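Local coordinates for protein glycosyl hydrolase (Aspergillus fumigatus, PDB 2X8R) that probably cleaves the beta-1,4 glycosidic linkages of bacterial peptidoglycan as a secreted family GH25 lysozyme, with both acetylmuramidase and diacetylmuramidase activities, at residues D41-F44 against N45-Y48; D141-N144 against R145-N149; K177-T180 against I181-N184. All coordinates share one frame; numbering follows the deposited sequence.

Contact 1 (D41-F44 against N45-Y48); sequences DTVF and NSHY
V43 and F44 meet S46, H47 and Y48 across the first turn of helix 44-53, a compact example of how a helix start is secured by backbone and side chains together. The polar contacts come first. V43 O is gripped twice: H47 N gives a nearly straight bond of 3.0 Å, and S46 OG donates from another direction at 2.8 Å. The S46 torsion, chi1 65°, folds the hydroxyl back toward the preceding turn. One residue on, Y48 N donates to F44 O at 2.8 Å. Ahead of these bonds D41 forms a cap: its OD1 accepts V43 N at 2.9 Å, an Asx turn, and F44 N more weakly, while a type I beta turn runs from D41 to F44. One water links D41 O to N45 N and a second links T42 O to S46 N, so the amides of N45 and S46 are both satisfied by water.

Two CH-pi contacts use ring faces: V43 CG1 stands over the H47 imidazole, 3.4 Å from its centroid, and CB of Y48 lies over F44. The F44 and Y48 rings themselves meet obliquely, side by side and pointing the same way, with planes 35° apart and CZ of F44 3.3 Å from CD1 of Y48. F44 and H47 also pack on I31 of strand 26-35, and D41 OD2 takes N11 N.

Chemically, the first N-H groups find acceptors in the D41 carboxylate and, through two waters, in carbonyls of the preceding turn, while Y48 reaches T91 of a loop.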
ATOM      1  N   ASP A  41       4.393   9.568  -9.981  1.00  9.24           N
ATOM      2  CA  ASP A  41       4.408   8.473 -10.954  1.00  9.20           C
ATOM      3  C   ASP A  41       3.553   8.909 -12.169  1.00  9.20           C
ATOM      4  O   ASP A  41       2.347   9.230 -12.051  1.00  8.05           O
ATOM      5  CB  ASP A  41       3.873   7.182 -10.333  1.00  9.04           C
ATOM      6  CG  ASP A  41       3.955   6.006 -11.298  1.00  8.69           C
ATOM      7  OD1 ASP A  41       3.373   6.123 -12.378  1.00  8.14           O
ATOM      8  OD2 ASP A  41       4.620   4.998 -10.959  1.00 10.21           O
ATOM      9  N   THR A  42       4.189   8.967 -13.335  1.00  8.83           N
ATOM     10  CA  THR A  42       3.554   9.577 -14.505  1.00  8.68           C
ATOM     11  C   THR A  42       2.524   8.708 -15.221  1.00  8.11           C
ATOM     12  O   THR A  42       1.850   9.199 -16.155  1.00  8.41           O
ATOM     13  CB  THR A  42       4.617  10.024 -15.546  1.00  9.01           C
ATOM     14  OG1 THR A  42       5.516   8.939 -15.827  1.00 10.41           O
ATOM     15  CG2 THR A  42       5.440  11.211 -14.970  1.00  9.34           C
ATOM     16  N   VAL A  43       2.418   7.457 -14.804  1.00  8.35           N
ATOM     17  CA  VAL A  43       1.398   6.541 -15.343  1.00  8.39           C
ATOM     18  C   VAL A  43       0.242   6.421 -14.388  1.00  7.88           C
ATOM     19  O   VAL A  43      -0.794   5.919 -14.777  1.00  7.80           O
ATOM     20  CB  VAL A  43       1.965   5.131 -15.682  1.00  8.15           C
ATOM     21  CG1 VAL A  43       0.956   4.355 -16.505  1.00  8.33           C
ATOM     22  CG2 VAL A  43       3.256   5.287 -16.474  1.00  8.22           C
ATOM     23  N   PHE A  44       0.369   6.973 -13.185  1.00  7.94           N
ATOM     24  CA  PHE A  44      -0.719   6.883 -12.208  1.00  8.02           C
ATOM     25  C   PHE A  44      -2.085   7.300 -12.785  1.00  8.58           C
ATOM     26  O   PHE A  44      -3.085   6.584 -12.650  1.00  7.94           O
ATOM     27  CB  PHE A  44      -0.402   7.751 -10.972  1.00  8.31           C
ATOM     28  CG  PHE A  44      -1.584   7.879 -10.045  1.00  8.10           C
ATOM     29  CD1 PHE A  44      -1.817   6.896  -9.092  1.00  8.39           C
ATOM     30  CD2 PHE A  44      -2.487   8.939 -10.170  1.00  8.33           C
ATOM     31  CE1 PHE A  44      -2.935   6.962  -8.242  1.00  8.53           C
ATOM     32  CE2 PHE A  44      -3.619   9.017  -9.341  1.00 10.07           C
ATOM     33  CZ  PHE A  44      -3.827   8.029  -8.365  1.00 10.06           C
ATOM     34  N   ASN A  45      -2.147   8.461 -13.433  1.00  8.43           N
ATOM     35  CA  ASN A  45      -3.440   8.965 -13.908  1.00 10.38           C
ATOM     36  C   ASN A  45      -4.096   8.001 -14.908  1.00  9.92           C
ATOM     37  O   ASN A  45      -5.312   7.687 -14.783  1.00 10.63           O
ATOM     38  CB  ASN A  45      -3.297  10.381 -14.484  1.00 12.91           C
ATOM     39  CG  ASN A  45      -3.086  11.449 -13.393  1.00 16.86           C
ATOM     40  OD1 ASN A  45      -3.543  11.302 -12.271  1.00 23.97           O
ATOM     41  ND2 ASN A  45      -2.364  12.506 -13.729  1.00 21.11           N
ATOM     42  N   SER A  46      -3.292   7.513 -15.857  1.00 10.26           N
ATOM     43  CA  SER A  46      -3.798   6.582 -16.871  1.00 10.69           C
ATOM     44  C   SER A  46      -4.282   5.261 -16.218  1.00  9.26           C
ATOM     45  O   SER A  46      -5.365   4.740 -16.551  1.00  7.98           O
ATOM     46  CB  SER A  46      -2.755   6.354 -17.975  1.00 13.41           C
ATOM     47  OG  SER A  46      -1.620   5.728 -17.489  1.00 18.11           O
ATOM     48  N   HIS A  47      -3.502   4.766 -15.258  1.00  8.14           N
ATOM     49  CA  HIS A  47      -3.869   3.531 -14.537  1.00  8.31           C
ATOM     50  C   HIS A  47      -5.158   3.705 -13.732  1.00  8.28           C
ATOM     51  O   HIS A  47      -6.061   2.882 -13.806  1.00  7.90           O
ATOM     52  CB  HIS A  47      -2.743   3.130 -13.587  1.00  8.34           C
ATOM     53  CG  HIS A  47      -1.589   2.466 -14.272  1.00  8.44           C
ATOM     54  ND1 HIS A  47      -0.320   2.419 -13.742  1.00  9.31           N
ATOM     55  CD2 HIS A  47      -1.534   1.784 -15.439  1.00  7.59           C
ATOM     56  CE1 HIS A  47       0.476   1.735 -14.544  1.00  7.37           C
ATOM     57  NE2 HIS A  47      -0.243   1.320 -15.573  1.00  9.88           N
ATOM     58  N   TYR A  48      -5.233   4.794 -12.976  1.00  8.21           N
ATOM     59  CA  TYR A  48      -6.337   5.037 -12.073  1.00  9.16           C
ATOM     60  C   TYR A  48      -7.634   5.206 -12.859  1.00  9.71           C
ATOM     61  O   TYR A  48      -8.651   4.662 -12.473  1.00  9.57           O
ATOM     62  CB  TYR A  48      -5.987   6.256 -11.226  1.00  9.89           C
ATOM     63  CG  TYR A  48      -6.797   6.492  -9.964  1.00 10.70           C
ATOM     64  CD1 TYR A  48      -6.347   5.988  -8.757  1.00 10.28           C
ATOM     65  CD2 TYR A  48      -7.936   7.308  -9.970  1.00 11.73           C
ATOM     66  CE1 TYR A  48      -7.008   6.269  -7.577  1.00 11.44           C
ATOM     67  CE2 TYR A  48      -8.639   7.569  -8.781  1.00 12.64           C
ATOM     68  CZ  TYR A  48      -8.157   7.018  -7.597  1.00 12.15           C
ATOM     69  OH  TYR A  48      -8.764   7.221  -6.356  1.00 14.97           O
TER
HETATM   70  O   HOH W   1       0.078  10.379 -13.492  1.00 10.91           O
HETATM   71  O   HOH W   2      -0.859   8.890 -16.539  1.00 11.66           O

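Contact 2 (D141-N144 against R145-N149); sequences DWWN and RCTGN
W143 O is gripped by three donors as helix 140-147 ends: T147 OG1 at 2.6 Å, T147 N at 3.1 Å and N149 N at 3.2 Å. None is in line with the carbonyl, and T147 N sits well above its plane. G148 is the first residue to leave helical angles; it and N149 both have positive phi, and the chain turns so that N149 N reaches back to W143 O. T147 OG1 also lies over a face of the W143 indole and accepts from A150 N, while W143 NE1 donates to A150 O; N149 OD1, held by G174 N, meets the indole edge in plane.

One residue earlier along the helix, C146 covers a face of W142. Its SG is 3.5 Å from the centroid of the five-membered ring, a sulfur-aromatic contact, and CB lies over the six-membered ring. On the outer side R145, bent at chi3 (-55°), brings NH1 to D141 OD2 at 2.7 Å in a salt bridge, with a weak second bond from NH2 to OD1; OD2 is shared with Y100 OH.

The helix belongs to a beta-alpha-beta unit between strands 135-138 and 159-162. W142, W143 and T147 pack on helix 112-130, W143 also touches strand 135-138, and the C146-C107 disulfide ties the helix to a loop.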
ATOM      1  N   ASP A 141      10.576  -8.985   7.650  1.00  9.40           N
ATOM      2  CA  ASP A 141      12.020  -8.800   7.772  1.00  9.00           C
ATOM      3  C   ASP A 141      12.345  -7.312   7.892  1.00  8.29           C
ATOM      4  O   ASP A 141      13.110  -6.892   8.772  1.00  8.36           O
ATOM      5  CB  ASP A 141      12.745  -9.364   6.542  1.00 10.65           C
ATOM      6  CG  ASP A 141      14.178  -8.887   6.484  1.00 11.78           C
ATOM      7  OD1 ASP A 141      14.994  -9.491   7.195  1.00 13.07           O
ATOM      8  OD2 ASP A 141      14.453  -7.876   5.791  1.00 13.55           O
ATOM      9  N   TRP A 142      11.766  -6.502   6.989  1.00  7.49           N
ATOM     10  CA  TRP A 142      12.067  -5.082   7.025  1.00  7.66           C
ATOM     11  C   TRP A 142      11.553  -4.428   8.321  1.00  7.02           C
ATOM     12  O   TRP A 142      12.272  -3.682   8.984  1.00  7.06           O
ATOM     13  CB  TRP A 142      11.462  -4.407   5.792  1.00  6.71           C
ATOM     14  CG  TRP A 142      11.976  -2.938   5.704  1.00  6.94           C
ATOM     15  CD1 TRP A 142      13.023  -2.485   4.977  1.00  6.95           C
ATOM     16  CD2 TRP A 142      11.416  -1.793   6.375  1.00  7.01           C
ATOM     17  NE1 TRP A 142      13.164  -1.108   5.146  1.00  6.67           N
ATOM     18  CE2 TRP A 142      12.210  -0.674   6.024  1.00  6.64           C
ATOM     19  CE3 TRP A 142      10.350  -1.617   7.272  1.00  6.99           C
ATOM     20  CZ2 TRP A 142      11.948   0.637   6.515  1.00  7.32           C
ATOM     21  CZ3 TRP A 142      10.092  -0.340   7.785  1.00  6.87           C
ATOM     22  CH2 TRP A 142      10.887   0.778   7.402  1.00  7.63           C
ATOM     23  N   TRP A 143      10.307  -4.744   8.697  1.00  6.76           N
ATOM     24  CA  TRP A 143       9.711  -4.196   9.890  1.00  7.50           C
ATOM     25  C   TRP A 143      10.550  -4.534  11.129  1.00  7.38           C
ATOM     26  O   TRP A 143      10.756  -3.675  12.002  1.00  7.76           O
ATOM     27  CB  TRP A 143       8.276  -4.715  10.070  1.00  7.94           C
ATOM     28  CG  TRP A 143       7.482  -3.879  10.999  1.00  8.55           C
ATOM     29  CD1 TRP A 143       7.184  -4.163  12.314  1.00  8.60           C
ATOM     30  CD2 TRP A 143       6.903  -2.593  10.723  1.00  8.32           C
ATOM     31  NE1 TRP A 143       6.440  -3.127  12.871  1.00  8.55           N
ATOM     32  CE2 TRP A 143       6.230  -2.171  11.913  1.00  8.32           C
ATOM     33  CE3 TRP A 143       6.850  -1.783   9.589  1.00  8.92           C
ATOM     34  CZ2 TRP A 143       5.539  -0.953  11.997  1.00  9.09           C
ATOM     35  CZ3 TRP A 143       6.134  -0.566   9.676  1.00  9.12           C
ATOM     36  CH2 TRP A 143       5.498  -0.170  10.874  1.00  8.92           C
ATOM     37  N   ASN A 144      11.068  -5.760  11.158  1.00  7.40           N
ATOM     38  CA  ASN A 144      11.911  -6.145  12.261  1.00  7.46           C
ATOM     39  C   ASN A 144      13.207  -5.340  12.249  1.00  7.81           C
ATOM     40  O   ASN A 144      13.565  -4.739  13.293  1.00  9.14           O
ATOM     41  CB  ASN A 144      12.207  -7.629  12.200  1.00  7.58           C
ATOM     42  CG  ASN A 144      13.007  -8.073  13.398  1.00  8.00           C
ATOM     43  OD1 ASN A 144      12.526  -7.983  14.533  1.00  7.67           O
ATOM     44  ND2 ASN A 144      14.272  -8.496  13.161  1.00  8.47           N
ATOM     45  N   ARG A 145      13.867  -5.274  11.090  1.00  8.32           N
ATOM     46  CA  ARG A 145      15.178  -4.606  11.037  1.00  9.08           C
ATOM     47  C   ARG A 145      15.071  -3.109  11.272  1.00  9.67           C
ATOM     48  O   ARG A 145      15.888  -2.534  12.015  1.00 11.48           O
ATOM     49  CB  ARG A 145      15.907  -4.847   9.722  1.00 10.17           C
ATOM     50  CG  ARG A 145      17.259  -4.078   9.595  1.00 10.83           C
ATOM     51  CD  ARG A 145      17.954  -4.429   8.280  1.00 13.66           C
ATOM     52  NE  ARG A 145      18.116  -5.876   8.174  1.00 15.07           N
ATOM     53  CZ  ARG A 145      17.380  -6.692   7.407  1.00 16.27           C
ATOM     54  NH1 ARG A 145      16.427  -6.212   6.607  1.00 13.93           N
ATOM     55  NH2 ARG A 145      17.632  -8.004   7.431  1.00 17.05           N
ATOM     56  N   CYS A 146      14.083  -2.475  10.644  1.00  9.10           N
ATOM     57  CA  CYS A 146      14.118  -1.015  10.625  1.00  8.99           C
ATOM     58  C   CYS A 146      13.274  -0.323  11.692  1.00  7.97           C
ATOM     59  O   CYS A 146      13.431   0.877  11.892  1.00  8.38           O
ATOM     60  CB  CYS A 146      13.750  -0.510   9.227  1.00  8.23           C
ATOM     61  SG  CYS A 146      14.948  -0.996   7.940  1.00  9.00           S
ATOM     62  N   THR A 147      12.380  -1.067  12.331  1.00  8.10           N
ATOM     63  CA  THR A 147      11.556  -0.510  13.406  1.00  8.31           C
ATOM     64  C   THR A 147      11.750  -1.199  14.748  1.00  9.17           C
ATOM     65  O   THR A 147      11.129  -0.794  15.752  1.00 10.60           O
ATOM     66  CB  THR A 147      10.014  -0.455  13.088  1.00  7.41           C
ATOM     67  OG1 THR A 147       9.437  -1.769  13.185  1.00  7.67           O
ATOM     68  CG2 THR A 147       9.784   0.115  11.688  1.00  7.74           C
ATOM     69  N   GLY A 148      12.589  -2.233  14.783  1.00  9.77           N
ATOM     70  CA  GLY A 148      12.661  -3.093  15.980  1.00  9.31           C
ATOM     71  C   GLY A 148      11.381  -3.884  16.203  1.00 11.10           C
ATOM     72  O   GLY A 148      10.993  -4.162  17.355  1.00 11.67           O
ATOM     73  N   ASN A 149      10.719  -4.235  15.103  1.00 10.15           N
ATOM     74  CA  ASN A 149       9.424  -4.931  15.110  1.00 10.30           C
ATOM     75  C   ASN A 149       8.358  -4.197  15.900  1.00 10.42           C
ATOM     76  O   ASN A 149       7.654  -4.776  16.725  1.00  9.75           O
ATOM     77  CB  ASN A 149       9.573  -6.376  15.606  1.00 10.14           C
ATOM     78  CG  ASN A 149       8.443  -7.247  15.163  1.00 10.71           C
ATOM     79  OD1 ASN A 149       7.852  -7.020  14.104  1.00 10.22           O
ATOM     80  ND2 ASN A 149       8.126  -8.272  15.964  1.00 11.44           N
TER

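Contact 3 (K177-T180 against I181-N184); sequences KTWT and IWQN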
ATOM      1  N   LYS A 177      -2.740  -8.532  14.249  1.00 12.17           N
ATOM      2  CA  LYS A 177      -3.370  -9.827  14.450  1.00 12.54           C
ATOM      3  C   LYS A 177      -3.080 -10.717  13.248  1.00 13.68           C
ATOM      4  O   LYS A 177      -2.739 -11.886  13.391  1.00 12.52           O
ATOM      5  CB  LYS A 177      -4.883  -9.626  14.580  1.00 13.71           C
ATOM      6  N   THR A 178      -3.238 -10.154  12.056  1.00 11.81           N
ATOM      7  CA  THR A 178      -3.036 -10.875  10.800  1.00 11.04           C
ATOM      8  C   THR A 178      -2.887  -9.832   9.694  1.00 10.57           C
ATOM      9  O   THR A 178      -2.944  -8.646   9.977  1.00 12.15           O
ATOM     10  CB  THR A 178      -4.178 -11.944  10.490  1.00 12.03           C
ATOM     11  OG1 THR A 178      -3.752 -12.757   9.388  1.00 15.10           O
ATOM     12  CG2 THR A 178      -5.482 -11.272  10.163  1.00 11.53           C
ATOM     13  N   TRP A 179      -2.644 -10.259   8.470  1.00  9.94           N
ATOM     14  CA  TRP A 179      -2.589  -9.340   7.335  1.00  8.81           C
ATOM     15  C   TRP A 179      -3.987  -9.068   6.836  1.00  8.53           C
ATOM     16  O   TRP A 179      -4.882  -9.936   6.920  1.00  8.66           O
ATOM     17  CB  TRP A 179      -1.715  -9.961   6.215  1.00 10.03           C
ATOM     18  CG  TRP A 179      -2.020 -11.441   5.952  1.00  9.89           C
ATOM     19  CD1 TRP A 179      -1.473 -12.538   6.609  1.00  9.54           C
ATOM     20  CD2 TRP A 179      -2.921 -11.980   4.962  1.00  9.00           C
ATOM     21  NE1 TRP A 179      -1.970 -13.684   6.075  1.00  9.39           N
ATOM     22  CE2 TRP A 179      -2.853 -13.382   5.064  1.00 10.10           C
ATOM     23  CE3 TRP A 179      -3.719 -11.409   3.957  1.00  9.93           C
ATOM     24  CZ2 TRP A 179      -3.615 -14.239   4.234  1.00 10.34           C
ATOM     25  CZ3 TRP A 179      -4.486 -12.252   3.126  1.00 10.34           C
ATOM     26  CH2 TRP A 179      -4.420 -13.652   3.269  1.00  9.53           C
ATOM     27  N   THR A 180      -4.192  -7.864   6.307  1.00  7.97           N
ATOM     28  CA  THR A 180      -5.410  -7.521   5.563  1.00  7.87           C
ATOM     29  C   THR A 180      -5.247  -7.889   4.084  1.00  7.18           C
ATOM     30  O   THR A 180      -6.157  -8.430   3.497  1.00  8.26           O
ATOM     31  CB  THR A 180      -5.769  -6.046   5.728  1.00  8.00           C
ATOM     32  OG1 THR A 180      -5.990  -5.751   7.118  1.00  9.23           O
ATOM     33  CG2 THR A 180      -7.018  -5.665   4.913  1.00  8.97           C
ATOM     34  N   ILE A 181      -4.066  -7.613   3.515  0.50  7.82           N
ATOM     35  CA  ILE A 181      -3.719  -7.992   2.139  0.50  7.69           C
ATOM     36  C   ILE A 181      -2.354  -8.677   2.149  0.50  7.32           C
ATOM     37  O   ILE A 181      -1.436  -8.209   2.818  0.50  8.20           O
ATOM     38  CB  ILE A 181      -3.555  -6.755   1.223  0.50  8.03           C
ATOM     39  CG1 ILE A 181      -4.783  -5.864   1.280  0.50  8.69           C
ATOM     40  CG2 ILE A 181      -3.267  -7.177  -0.228  0.50  7.99           C
ATOM     41  CD1 ILE A 181      -5.995  -6.526   0.844  0.50  9.35           C
ATOM     42  N   TRP A 182      -2.219  -9.758   1.384  1.00  6.70           N
ATOM     43  CA  TRP A 182      -0.958 -10.499   1.291  1.00  7.04           C
ATOM     44  C   TRP A 182      -0.472 -10.323  -0.129  1.00  7.05           C
ATOM     45  O   TRP A 182      -1.201 -10.652  -1.069  1.00  6.48           O
ATOM     46  CB  TRP A 182      -1.287 -11.987   1.541  1.00  7.70           C
ATOM     47  CG  TRP A 182      -0.203 -12.941   1.183  1.00  8.21           C
ATOM     48  CD1 TRP A 182       1.153 -12.704   1.221  1.00  8.65           C
ATOM     49  CD2 TRP A 182      -0.363 -14.321   0.784  1.00  9.46           C
ATOM     50  NE1 TRP A 182       1.841 -13.855   0.864  1.00  8.96           N
ATOM     51  CE2 TRP A 182       0.936 -14.841   0.555  1.00  9.53           C
ATOM     52  CE3 TRP A 182      -1.473 -15.137   0.538  1.00 10.44           C
ATOM     53  CZ2 TRP A 182       1.159 -16.155   0.131  1.00 10.21           C
ATOM     54  CZ3 TRP A 182      -1.259 -16.448   0.117  1.00 10.62           C
ATOM     55  CH2 TRP A 182       0.064 -16.949  -0.083  1.00 11.07           C
ATOM     56  N   GLN A 183       0.724  -9.755  -0.293  1.00  6.73           N
ATOM     57  CA  GLN A 183       1.305  -9.691  -1.627  1.00  7.97           C
ATOM     58  C   GLN A 183       2.084 -10.958  -1.847  1.00  8.41           C
ATOM     59  O   GLN A 183       3.134 -11.202  -1.212  1.00  7.75           O
ATOM     60  CB  GLN A 183       2.168  -8.439  -1.799  1.00  8.02           C
ATOM     61  CG  GLN A 183       2.660  -8.226  -3.254  1.00  8.24           C
ATOM     62  CD  GLN A 183       3.673  -7.151  -3.308  1.00  8.71           C
ATOM     63  OE1 GLN A 183       4.812  -7.341  -2.858  1.00  9.78           O
ATOM     64  NE2 GLN A 183       3.256  -5.966  -3.775  1.00  9.51           N
ATOM     65  N   ASN A 184       1.499 -11.829  -2.669  1.00  9.17           N
ATOM     66  CA  ASN A 184       1.948 -13.202  -2.713  1.00  9.83           C
ATOM     67  C   ASN A 184       2.956 -13.507  -3.826  1.00  9.80           C
ATOM     68  O   ASN A 184       3.576 -14.579  -3.808  1.00 10.49           O
ATOM     69  CB  ASN A 184       0.745 -14.151  -2.771  1.00 11.27           C
ATOM     70  CG  ASN A 184       0.008 -14.062  -4.067  1.00 11.64           C
ATOM     71  OD1 ASN A 184      -0.578 -13.044  -4.382  1.00 11.65           O
ATOM     72  ND2 ASN A 184       0.049 -15.141  -4.853  1.00 13.45           N
TER
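The indole of W179 carries W182 on one face: CB of W182 sits 3.6 Å from the centroid of the six-membered ring, a CH-pi contact, and the W182 indole turns its edge to that ring. The two ring centroids, six-membered of W179 and five-membered of W182, are 5.5 Å apart with planes at 54°, an inclined edge-to-face pair. At the rim of W179, in its plane, lies I181 N. The W182 indole in turn has N184 CB over the centre of one face, 3.4 Å above it, so that its own strand covers one side of it.

The torsions explain this geometry. W179 holds CG between its backbone N and carbonyl carbon (chi1 45°), which lays the ring along the chain that follows and brings CE3 to 3.4 Å from W182 N. W182 instead extends its ring away from W179 (chi1 167°), leaving mainly CB and the near edge in contact.

W182 lies on strand 181-185 of the TIM-barrel-type sheet, parallel to 159-162 and antiparallel to 193-198, and W179 in the loop leading into it. Both indoles touch P169, and W182 NE1 donates to A163 O. Backbone bonds join T180 and I181 to strand 159-162, and T180 and W182 to strand 193-198.

Between these two segments the contact is therefore made by aromatic surface and dispersion, while main-chain bonding is spent on the neighbouring strands and the one polar indole group of W182 is satisfied by a loop carbonyl.

How the contacts relate
The three contacts are all local, yet their chemistry follows their place in this TIM-barrel-like fold. Contacts 1 and 2 mark opposite ends of helices, the start of 44-53 and the close of 140-147; both are partly buried, with polar groups and exposed residues on one side and buried rings such as F44, H47, W142 and W143 turned inward. Contact 3 is buried, lies at the entrance to strand 181-185, and relies on aromatic surface. Contacts 1 and 2 lie on opposite sides of the chain's centre, their own centres about 31 Å apart. No two share an element, but contacts 2 and 3 are related through strand 159-162, which follows the helix of one and pairs in parallel with the strand of the other.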